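Local coordinates for protein alpha-amylase G-6 (Bacillus halodurans, PDB 2C3H) that probably binds starch as a family 26 carbohydrate-binding module of a larger amylase, and here holds glucose units against its surface, at residues I9-P14 with G86-E91; Y23-N28 with R61-D66; P29-P34 with H52-V57. One frame throughout, in Å; residues are numbered along the deposited sequence.

The three contacts are nested along the chain: residues 29-34 with 52-57 (interaction 3) lie inside the loop closed by interaction 2, which in turn lies inside the loop closed by interaction 1. Interaction 1 joins neighbouring strands of the mixed sheet and interaction 2 neighbouring strands of the antiparallel sheet, their centres about 13 Å apart. The two sheets pack directly where Ile9, Phe11 and Phe88 meet Leu62 and Phe64. Interaction 3 is centred about 9 Å from interaction 2 and 19 Å from interaction 1; its strand 49-54 neighbours strand 7-12, and its loop follows strand 21-28. The glucose units sit on the face of interaction 2 bearing Tyr23 and Tyr25, away from the packed sheet interface.

Interaction 1: I9-P14 with G86-E91; sequences IYFKKP and GWFDGE
Tyr10 and Phe11 pair with Trp87 and Phe88 in two successive parallel bridges between segments 9-14 and 86-91. Tyr10 N makes a short bond to Gly86 O at 2.6 Å. Tyr10 O receives Phe88 N at 3.1 Å, and Lys12 N closes the ladder on Phe88 O at 3.0 Å. This is part of the mixed sheet of the starch-binding module, in which strand 7-12 runs between strands 49-54 and 87-88, and its alternation sends the two pairs to different faces. On one, Tyr10 and the six-membered ring of Trp87 form an offset stack, centroids 3.8 Å apart and planes 8° from parallel. Both CG atoms lie beside their own backbone N (chi1 -64° and -50°), which brings the two rings over each other although the side chains run obliquely. Trp87 CZ2 stands over the centre of the tyrosine ring, while Tyr10 CB rides over the indole face in a CH-pi contact. An alanine in place of Trp87 would probably strip one face of Tyr10 of its aromatic cover and let that ring turn more freely. On the opposite face of the sheet, Phe11 CE1 meets Phe88 CD2 edge to edge at 3.8 Å, and Phe11 also stacks on Phe64 of the other sheet. Lys12 CD passes Asp89 CB at 4.1 Å before their polar ends part, Lys12 to Asp48 and Asp89 to His93.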
loop_
_atom_site.group_PDB
_atom_site.type_symbol
_atom_site.label_atom_id
_atom_site.label_comp_id
_atom_site.label_asym_id
_atom_site.label_seq_id
_atom_site.Cartn_x
_atom_site.Cartn_y
_atom_site.Cartn_z
ATOM N N ILE A 9 5.538 3.625 -1.569
ATOM C CA ILE A 9 4.686 3.656 -0.405
ATOM C C ILE A 9 5.324 2.784 0.650
ATOM O O ILE A 9 5.809 1.688 0.385
ATOM C CB ILE A 9 3.243 3.182 -0.796
ATOM C CG1 ILE A 9 2.505 4.351 -1.453
ATOM C CG2 ILE A 9 2.473 2.731 0.413
ATOM C CD1 ILE A 9 1.866 3.964 -2.654
ATOM N N TYR A 10 5.338 3.303 1.860
ATOM C CA TYR A 10 5.942 2.617 2.959
ATOM C C TYR A 10 4.810 2.399 3.898
ATOM O O TYR A 10 3.933 3.243 3.984
ATOM C CB TYR A 10 7.026 3.483 3.600
ATOM C CG TYR A 10 8.188 3.771 2.679
ATOM C CD1 TYR A 10 9.317 2.946 2.663
ATOM C CD2 TYR A 10 8.167 4.895 1.840
ATOM C CE1 TYR A 10 10.396 3.225 1.795
ATOM C CE2 TYR A 10 9.231 5.191 0.984
ATOM C CZ TYR A 10 10.330 4.349 0.964
ATOM O OH TYR A 10 11.346 4.637 0.099
ATOM N N PHE A 11 4.827 1.278 4.609
ATOM C CA PHE A 11 3.712 0.940 5.496
ATOM C C PHE A 11 4.224 0.287 6.749
ATOM O O PHE A 11 4.907 -0.714 6.667
ATOM C CB PHE A 11 2.762 -0.027 4.775
ATOM C CG PHE A 11 1.681 -0.583 5.643
ATOM C CD1 PHE A 11 0.694 0.245 6.161
ATOM C CD2 PHE A 11 1.626 -1.962 5.913
ATOM C CE1 PHE A 11 -0.343 -0.284 6.955
ATOM C CE2 PHE A 11 0.594 -2.503 6.735
ATOM C CZ PHE A 11 -0.401 -1.675 7.224
ATOM N N LYS A 12 3.901 0.853 7.907
ATOM C CA LYS A 12 4.246 0.232 9.178
ATOM C C LYS A 12 3.301 -0.931 9.513
ATOM O O LYS A 12 2.122 -0.717 9.770
ATOM C CB LYS A 12 4.202 1.256 10.291
ATOM C CG LYS A 12 5.084 0.836 11.454
ATOM C CD LYS A 12 4.951 1.813 12.598
ATOM C CE LYS A 12 6.270 1.867 13.377
ATOM N NZ LYS A 12 6.195 1.086 14.611
ATOM N N LYS A 13 3.846 -2.147 9.570
ATOM C CA LYS A 13 3.057 -3.337 9.776
ATOM C C LYS A 13 2.498 -3.420 11.215
ATOM O O LYS A 13 3.231 -3.278 12.175
ATOM C CB LYS A 13 3.893 -4.559 9.411
ATOM C CG LYS A 13 3.147 -5.873 9.502
ATOM C CD LYS A 13 4.054 -7.094 9.182
ATOM C CE LYS A 13 4.822 -7.585 10.427
ATOM N NZ LYS A 13 3.903 -8.010 11.528
ATOM N N PRO A 14 1.192 -3.630 11.372
ATOM C CA PRO A 14 0.668 -3.894 12.719
ATOM C C PRO A 14 1.293 -5.225 13.223
ATOM O O PRO A 14 1.611 -6.128 12.411
ATOM C CB PRO A 14 -0.827 -3.999 12.508
ATOM C CG PRO A 14 -1.079 -3.409 11.081
ATOM C CD PRO A 14 0.162 -3.693 10.319
ATOM N N GLY A 86 4.198 9.023 0.834
ATOM C CA GLY A 86 4.445 7.631 0.916
ATOM C C GLY A 86 4.456 6.932 2.269
ATOM O O GLY A 86 4.494 5.708 2.173
ATOM N N TRP A 87 4.458 7.571 3.466
ATOM C CA TRP A 87 4.595 6.768 4.764
ATOM C C TRP A 87 3.364 6.678 5.669
ATOM O O TRP A 87 2.882 7.701 6.213
ATOM C CB TRP A 87 5.781 7.174 5.662
ATOM C CG TRP A 87 7.113 7.259 4.961
ATOM C CD1 TRP A 87 7.476 8.163 3.987
ATOM C CD2 TRP A 87 8.275 6.418 5.177
ATOM N NE1 TRP A 87 8.765 7.914 3.574
ATOM C CE2 TRP A 87 9.279 6.856 4.285
ATOM C CE3 TRP A 87 8.567 5.338 6.040
ATOM C CZ2 TRP A 87 10.544 6.264 4.234
ATOM C CZ3 TRP A 87 9.822 4.744 5.969
ATOM C CH2 TRP A 87 10.797 5.229 5.084
ATOM N N PHE A 88 2.874 5.456 5.858
ATOM C CA PHE A 88 1.658 5.283 6.639
ATOM C C PHE A 88 1.868 4.477 7.908
ATOM O O PHE A 88 2.129 3.269 7.817
ATOM C CB PHE A 88 0.535 4.615 5.815
ATOM C CG PHE A 88 -0.777 4.577 6.530
ATOM C CD1 PHE A 88 -1.605 5.715 6.576
ATOM C CD2 PHE A 88 -1.192 3.420 7.181
ATOM C CE1 PHE A 88 -2.827 5.678 7.232
ATOM C CE2 PHE A 88 -2.415 3.377 7.878
ATOM C CZ PHE A 88 -3.237 4.489 7.893
ATOM N N ASP A 89 1.660 5.115 9.067
ATOM C CA ASP A 89 1.821 4.447 10.363
ATOM C C ASP A 89 0.527 4.506 11.150
ATOM O O ASP A 89 0.549 4.421 12.384
ATOM C CB ASP A 89 2.933 5.116 11.191
ATOM C CG ASP A 89 2.662 6.576 11.427
ATOM O OD1 ASP A 89 3.443 7.220 12.141
ATOM O OD2 ASP A 89 1.669 7.179 10.942
ATOM N N GLY A 90 -0.591 4.683 10.441
ATOM C CA GLY A 90 -1.876 4.970 11.054
ATOM C C GLY A 90 -2.359 6.368 10.695
ATOM O O GLY A 90 -3.543 6.693 10.864
ATOM N N GLU A 91 -1.424 7.212 10.276
ATOM C CA GLU A 91 -1.722 8.480 9.590
ATOM C C GLU A 91 -0.687 8.606 8.474
ATOM O O GLU A 91 0.363 7.957 8.539
ATOM C CB GLU A 91 -1.595 9.703 10.509
ATOM C CG GLU A 91 -2.335 9.629 11.829
ATOM C CD GLU A 91 -3.836 9.788 11.660
ATOM O OE1 GLU A 91 -4.553 9.617 12.637
ATOM O OE2 GLU A 91 -4.307 10.066 10.553
#

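Interaction 2: Y23-N28 with R61-D66; sequences YYYDTN and RLLFKD. With GLC (alpha-D-glucopyranose), chain I; GLC (alpha-D-glucopyranose), chain B.
Tyr23 and Tyr25 are zipped to Leu63 and Arg61 by two antiparallel hydrogen-bonded pairs, with the non-hydrogen-bonded pair Tyr24-Leu62 between them. Tyr23 N reaches Leu63 O at 2.9 Å, and Leu63 N returns to Tyr23 O; Tyr25 and Arg61 exchange the same two bonds. Among apolar contacts, Leu63 CD1 is wedged between two ring edges, 3.6 Å from Tyr25 CE1 and 3.8 Å from Tyr23 CD2. Arg61 CB presses on one face of the Tyr25 ring in a CH-pi contact, 4.0 Å from its centroid. Charge adds a salt bridge where the chain turns a corner at Asp26: OD2 meets Arg61 NH2 at the edge of the guanidinium, the carboxylate plane turned 88° from it; the modelled separation is too short to be taken literally.

One glucose (chain I) lies over the Tyr25 face opposite Arg61, its C6 above the ring centre, so the tyrosine is sandwiched. Tyr23, with CG anti to its N (chi1 170°), carries OH to O6 of that glucose, a 2.6 Å hydrogen bond. The Tyr25 face and the Tyr23 hydroxyl thus form part of a glucose-binding site, consistent with the starch binding assigned to the family. Tyr25 OH is turned instead to Gly79 N. Leu63 CD2 borders both sugars, and Gln71, Gly76 and Glu77 add hydrogen bonds to the bound carbohydrate. Strand 59-65 is central in the three-stranded antiparallel sheet, flanked by strands 21-28 and 71-82, and its Phe64 packs from the other face onto Phe11 of strand 7-12.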
loop_
_atom_site.group_PDB
_atom_site.type_symbol
_atom_site.label_atom_id
_atom_site.label_comp_id
_atom_site.label_asym_id
_atom_site.label_seq_id
_atom_site.Cartn_x
_atom_site.Cartn_y
_atom_site.Cartn_z
ATOM N N TYR A 23 -2.582 -3.543 -2.106
ATOM C CA TYR A 23 -3.621 -3.663 -3.127
ATOM C C TYR A 23 -3.904 -2.251 -3.634
ATOM O O TYR A 23 -3.916 -1.291 -2.827
ATOM C CB TYR A 23 -4.877 -4.377 -2.582
ATOM C CG TYR A 23 -6.037 -4.289 -3.525
ATOM C CD1 TYR A 23 -6.162 -5.194 -4.591
ATOM C CD2 TYR A 23 -6.995 -3.286 -3.391
ATOM C CE1 TYR A 23 -7.225 -5.117 -5.485
ATOM C CE2 TYR A 23 -8.056 -3.194 -4.281
ATOM C CZ TYR A 23 -8.148 -4.126 -5.337
ATOM O OH TYR A 23 -9.160 -4.059 -6.255
ATOM N N TYR A 24 -4.115 -2.098 -4.949
ATOM C CA TYR A 24 -4.336 -0.764 -5.504
ATOM C C TYR A 24 -5.209 -0.769 -6.747
ATOM O O TYR A 24 -5.201 -1.718 -7.491
ATOM C CB TYR A 24 -2.987 -0.068 -5.786
ATOM C CG TYR A 24 -2.039 -0.838 -6.703
ATOM C CD1 TYR A 24 -1.081 -1.733 -6.177
ATOM C CD2 TYR A 24 -2.076 -0.631 -8.095
ATOM C CE1 TYR A 24 -0.226 -2.406 -6.999
ATOM C CE2 TYR A 24 -1.225 -1.316 -8.946
ATOM C CZ TYR A 24 -0.309 -2.199 -8.403
ATOM O OH TYR A 24 0.554 -2.850 -9.246
ATOM N N TYR A 25 -5.976 0.297 -6.971
ATOM C CA TYR A 25 -6.848 0.367 -8.146
ATOM C C TYR A 25 -6.988 1.847 -8.426
ATOM O O TYR A 25 -6.346 2.657 -7.719
ATOM C CB TYR A 25 -8.197 -0.308 -7.876
ATOM C CG TYR A 25 -8.982 0.330 -6.740
ATOM C CD1 TYR A 25 -8.646 0.072 -5.399
ATOM C CD2 TYR A 25 -10.050 1.198 -7.002
ATOM C CE1 TYR A 25 -9.379 0.653 -4.328
ATOM C CE2 TYR A 25 -10.789 1.809 -5.929
ATOM C CZ TYR A 25 -10.429 1.504 -4.605
ATOM O OH TYR A 25 -11.080 2.069 -3.550
ATOM N N ASP A 26 -7.816 2.200 -9.423
ATOM C CA ASP A 26 -7.912 3.548 -9.949
ATOM C C ASP A 26 -6.538 4.123 -10.294
ATOM O O ASP A 26 -6.295 5.307 -10.011
ATOM C CB ASP A 26 -8.536 4.497 -8.919
ATOM C CG ASP A 26 -10.039 4.425 -8.886
ATOM O OD1 ASP A 26 -10.623 3.443 -9.429
ATOM O OD2 ASP A 26 -10.713 5.306 -8.286
ATOM N N THR A 27 -5.637 3.310 -10.862
ATOM C CA THR A 27 -4.344 3.847 -11.241
ATOM C C THR A 27 -4.504 4.935 -12.309
ATOM O O THR A 27 -5.344 4.845 -13.227
ATOM C CB THR A 27 -3.314 2.773 -11.682
ATOM O OG1 THR A 27 -3.867 1.957 -12.711
ATOM C CG2 THR A 27 -3.023 1.795 -10.557
ATOM N N ASN A 28 -3.719 5.987 -12.134
ATOM C CA ASN A 28 -3.616 7.040 -13.118
ATOM C C ASN A 28 -2.152 7.455 -13.279
ATOM O O ASN A 28 -1.506 7.914 -12.318
ATOM C CB ASN A 28 -4.469 8.233 -12.730
ATOM C CG ASN A 28 -4.542 9.259 -13.832
ATOM O OD1 ASN A 28 -4.631 8.895 -15.008
ATOM N ND2 ASN A 28 -4.485 10.548 -13.475
ATOM N N ARG A 61 -5.572 4.642 -5.687
ATOM C CA ARG A 61 -6.262 4.286 -4.438
ATOM C C ARG A 61 -5.709 2.957 -3.950
ATOM O O ARG A 61 -5.493 1.997 -4.741
ATOM C CB ARG A 61 -7.780 4.216 -4.614
ATOM C CG ARG A 61 -8.391 5.589 -4.863
ATOM C CD ARG A 61 -9.929 5.638 -4.829
ATOM N NE ARG A 61 -10.375 7.026 -4.776
ATOM C CZ ARG A 61 -10.518 7.801 -5.861
ATOM N NH1 ARG A 61 -10.922 9.045 -5.717
ATOM N NH2 ARG A 61 -10.260 7.338 -7.099
ATOM N N LEU A 62 -5.412 2.898 -2.660
ATOM C CA LEU A 62 -4.741 1.718 -2.162
ATOM C C LEU A 62 -5.261 1.203 -0.825
ATOM O O LEU A 62 -5.737 1.967 0.028
ATOM C CB LEU A 62 -3.209 1.923 -2.159
ATOM C CG LEU A 62 -2.661 2.957 -1.159
ATOM C CD1 LEU A 62 -2.328 2.436 0.297
ATOM C CD2 LEU A 62 -1.469 3.629 -1.790
ATOM N N LEU A 63 -5.141 -0.105 -0.630
ATOM C CA LEU A 63 -5.430 -0.689 0.668
ATOM C C LEU A 63 -4.235 -1.552 1.056
ATOM O O LEU A 63 -3.627 -2.198 0.190
ATOM C CB LEU A 63 -6.684 -1.543 0.608
ATOM C CG LEU A 63 -7.989 -0.787 0.483
ATOM C CD1 LEU A 63 -8.315 -0.537 -1.053
ATOM C CD2 LEU A 63 -9.115 -1.486 1.214
ATOM N N PHE A 64 -3.936 -1.605 2.351
ATOM C CA PHE A 64 -2.985 -2.611 2.857
ATOM C C PHE A 64 -3.747 -3.856 3.301
ATOM O O PHE A 64 -4.871 -3.746 3.818
ATOM C CB PHE A 64 -2.145 -2.038 3.994
ATOM C CG PHE A 64 -1.506 -0.691 3.662
ATOM C CD1 PHE A 64 -0.340 -0.618 2.857
ATOM C CD2 PHE A 64 -2.084 0.505 4.125
ATOM C CE1 PHE A 64 0.273 0.626 2.554
ATOM C CE2 PHE A 64 -1.494 1.784 3.792
ATOM C CZ PHE A 64 -0.319 1.842 3.020
ATOM N N LYS A 65 -3.147 -5.015 3.058
ATOM C CA LYS A 65 -3.655 -6.339 3.481
ATOM C C LYS A 65 -2.477 -7.277 3.842
ATOM O O LYS A 65 -1.292 -6.959 3.563
ATOM C CB LYS A 65 -4.515 -7.029 2.390
ATOM C CG LYS A 65 -3.898 -7.024 0.984
ATOM C CD LYS A 65 -4.823 -7.666 -0.083
ATOM C CE LYS A 65 -5.448 -9.025 0.402
ATOM N NZ LYS A 65 -4.415 -10.118 0.587
ATOM N N ASP A 66 -2.793 -8.402 4.479
ATOM C CA ASP A 66 -1.835 -9.492 4.505
ATOM C C ASP A 66 -2.359 -10.686 3.688
ATOM O O ASP A 66 -3.367 -10.556 3.018
ATOM C CB ASP A 66 -1.396 -9.846 5.937
ATOM C CG ASP A 66 -2.498 -10.373 6.799
ATOM O OD1 ASP A 66 -3.625 -10.664 6.308
ATOM O OD2 ASP A 66 -2.308 -10.543 8.032
HETATM C C1 GLC I . -11.485 -2.254 -2.524
HETATM C C2 GLC I . -12.199 -1.091 -1.878
HETATM C C3 GLC I . -13.526 -0.847 -2.558
HETATM C C4 GLC I . -13.306 -0.721 -4.067
HETATM C C5 GLC I . -12.672 -1.978 -4.615
HETATM C C6 GLC I . -12.324 -1.807 -6.079
HETATM O O2 GLC I . -12.465 -1.428 -0.543
HETATM O O3 GLC I . -14.080 0.320 -1.960
HETATM O O4 GLC I . -14.518 -0.498 -4.746
HETATM O O5 GLC I . -11.458 -2.249 -3.930
HETATM O O6 GLC I . -11.494 -2.868 -6.503
HETATM C C1 GLC B . -12.141 -7.528 -0.799
HETATM C C2 GLC B . -11.806 -6.399 0.169
HETATM C C3 GLC B . -12.325 -5.080 -0.380
HETATM C C4 GLC B . -11.694 -4.860 -1.745
HETATM C C5 GLC B . -12.043 -6.009 -2.671
HETATM C C6 GLC B . -11.395 -5.798 -4.031
HETATM O O1 GLC B . -13.543 -7.733 -0.858
HETATM O O2 GLC B . -12.363 -6.644 1.440
HETATM O O3 GLC B . -12.063 -3.942 0.442
HETATM O O4 GLC B . -12.272 -3.679 -2.238
HETATM O O5 GLC B . -11.633 -7.256 -2.106
HETATM O O6 GLC B . -11.733 -6.829 -4.953
#

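Interaction 3: P29-P34 with H52-V57; sequences PKVDEP and HTIEGV
Val31, Pro29 and Val57 carry this contact, in which the loop following strand 21-28 folds against the turn that leads from strand 49-54 of the mixed sheet toward strand 59-65 of the antiparallel one. It joins two connections between the sheets that make up the beta-sandwich of the module, and between the two segments it is entirely a matter of van der Waals contact.

Val31 divides its two methyls. With chi1 at 95°, well past a staggered position, CG1 is turned toward the other valine, 4.2 Å from Val57 CG2, with Ile54 CG2 slightly farther off. CG2 goes to the backbone instead and rests 3.6 Å from Glu55 O. The Val31 and Val57 side chains cross at about a right angle. The same methyl of Val57 also lies against the backbone of the loop, 3.8 Å from Pro29 O, and so bridges two of its residues; Val57 packs further on Thr27 of strand 21-28.

Gly56 fits closely against Val31: a beta carbon there would point at the loop and come within 3.2 Å of Val31 CG2, and its backbone has a positive phi of 90°. Pro29 follows a cis peptide bond, and its ring comes up to the turn at Gly56, with Val57 CA just beyond.

The loop itself is braced from within and from strand 21-28. Lys30 NZ forms a salt bridge with Glu33 OE2 at 2.7 Å, meeting the carboxylate on its syn side, and the same oxygen is hydrogen-bonded to Thr27 OG1. That hydroxyl oxygen also bonds Val31 N, which probably helps to hold the backbone of Val31 in place beside the turn. At the other end of the contact, the ring methylene Pro29 CD lies 3.3 Å from Gly56 O.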
loop_
_atom_site.group_PDB
_atom_site.type_symbol
_atom_site.label_atom_id
_atom_site.label_comp_id
_atom_site.label_asym_id
_atom_site.label_seq_id
_atom_site.Cartn_x
_atom_site.Cartn_y
_atom_site.Cartn_z
ATOM N N PRO A 29 -1.619 7.285 -14.484
ATOM C CA PRO A 29 -2.337 6.669 -15.596
ATOM C C PRO A 29 -2.544 5.154 -15.430
ATOM O O PRO A 29 -1.911 4.499 -14.589
ATOM C CB PRO A 29 -1.410 6.956 -16.792
ATOM C CG PRO A 29 -0.541 8.108 -16.314
ATOM C CD PRO A 29 -0.276 7.745 -14.881
ATOM N N LYS A 30 -3.433 4.608 -16.253
ATOM C CA LYS A 30 -3.841 3.226 -16.117
ATOM C C LYS A 30 -2.680 2.258 -16.303
ATOM O O LYS A 30 -1.896 2.344 -17.244
ATOM C CB LYS A 30 -4.998 2.903 -17.064
ATOM C CG LYS A 30 -5.739 1.586 -16.766
ATOM C CD LYS A 30 -6.087 1.423 -15.248
ATOM C CE LYS A 30 -7.142 2.425 -14.710
ATOM N NZ LYS A 30 -7.959 1.818 -13.616
ATOM N N VAL A 31 -2.616 1.300 -15.397
ATOM C CA VAL A 31 -1.534 0.370 -15.337
ATOM C C VAL A 31 -2.183 -0.949 -14.926
ATOM O O VAL A 31 -3.329 -0.941 -14.481
ATOM C CB VAL A 31 -0.472 0.948 -14.376
ATOM C CG1 VAL A 31 -0.612 0.422 -12.930
ATOM C CG2 VAL A 31 0.941 0.834 -14.969
ATOM N N ASP A 32 -1.516 -2.082 -15.108
ATOM C CA ASP A 32 -2.110 -3.349 -14.707
ATOM C C ASP A 32 -2.427 -3.316 -13.193
ATOM O O ASP A 32 -1.691 -2.698 -12.401
ATOM C CB ASP A 32 -1.236 -4.548 -15.128
ATOM C CG ASP A 32 -1.310 -4.852 -16.686
ATOM O OD1 ASP A 32 -2.110 -4.212 -17.420
ATOM O OD2 ASP A 32 -0.585 -5.715 -17.276
ATOM N N GLU A 33 -3.564 -3.919 -12.826
ATOM C CA GLU A 33 -4.112 -3.879 -11.475
ATOM C C GLU A 33 -4.380 -5.293 -10.935
ATOM O O GLU A 33 -5.297 -5.984 -11.386
ATOM C CB GLU A 33 -5.396 -3.055 -11.472
ATOM C CG GLU A 33 -5.149 -1.543 -11.399
ATOM C CD GLU A 33 -6.380 -0.694 -11.707
ATOM O OE1 GLU A 33 -7.511 -1.205 -11.649
ATOM O OE2 GLU A 33 -6.233 0.506 -11.994
ATOM N N PRO A 34 -3.571 -5.763 -9.995
ATOM C CA PRO A 34 -3.842 -7.064 -9.362
ATOM C C PRO A 34 -5.170 -7.158 -8.679
ATOM O O PRO A 34 -5.676 -6.215 -8.117
ATOM C CB PRO A 34 -2.757 -7.187 -8.296
ATOM C CG PRO A 34 -2.292 -5.865 -8.106
ATOM C CD PRO A 34 -2.314 -5.183 -9.495
ATOM N N HIS A 52 6.587 -0.597 -1.199
ATOM C CA HIS A 52 6.406 -1.022 -2.591
ATOM C C HIS A 52 6.233 0.196 -3.503
ATOM O O HIS A 52 5.633 1.206 -3.111
ATOM C CB HIS A 52 5.244 -1.996 -2.724
ATOM C CG HIS A 52 5.003 -2.499 -4.122
ATOM N ND1 HIS A 52 5.624 -3.619 -4.632
ATOM C CD2 HIS A 52 4.153 -2.075 -5.084
ATOM C CE1 HIS A 52 5.184 -3.849 -5.855
ATOM N NE2 HIS A 52 4.290 -2.925 -6.154
ATOM N N THR A 53 6.808 0.097 -4.700
ATOM C CA THR A 53 6.703 1.131 -5.707
ATOM C C THR A 53 5.740 0.658 -6.796
ATOM O O THR A 53 5.921 -0.412 -7.417
ATOM C CB THR A 53 8.129 1.441 -6.281
ATOM O OG1 THR A 53 8.986 1.808 -5.202
ATOM C CG2 THR A 53 8.170 2.676 -7.188
ATOM N N ILE A 54 4.697 1.445 -7.019
ATOM C CA ILE A 54 3.847 1.198 -8.176
ATOM C C ILE A 54 4.462 1.897 -9.393
ATOM O O ILE A 54 4.468 3.137 -9.476
ATOM C CB ILE A 54 2.415 1.655 -7.912
ATOM C CG1 ILE A 54 1.833 0.841 -6.761
ATOM C CG2 ILE A 54 1.570 1.505 -9.187
ATOM C CD1 ILE A 54 0.605 1.440 -6.144
ATOM N N GLU A 55 5.014 1.122 -10.326
ATOM C CA GLU A 55 5.545 1.762 -11.543
ATOM C C GLU A 55 4.416 2.394 -12.390
ATOM O O GLU A 55 3.280 1.877 -12.438
ATOM C CB GLU A 55 6.405 0.804 -12.406
ATOM C CG GLU A 55 7.489 -0.005 -11.692
ATOM C CD GLU A 55 8.678 0.813 -11.144
ATOM O OE1 GLU A 55 8.717 2.078 -11.267
ATOM O OE2 GLU A 55 9.579 0.165 -10.535
ATOM N N GLY A 56 4.737 3.526 -13.018
ATOM C CA GLY A 56 3.948 4.099 -14.097
ATOM C C GLY A 56 2.842 5.066 -13.744
ATOM O O GLY A 56 2.039 5.431 -14.611
ATOM N N VAL A 57 2.829 5.530 -12.499
ATOM C CA VAL A 57 1.618 6.031 -11.864
ATOM C C VAL A 57 1.835 7.405 -11.208
ATOM O O VAL A 57 2.852 7.628 -10.540
ATOM C CB VAL A 57 1.161 4.921 -10.836
ATOM C CG1 VAL A 57 1.116 5.399 -9.413
ATOM C CG2 VAL A 57 -0.128 4.247 -11.265
#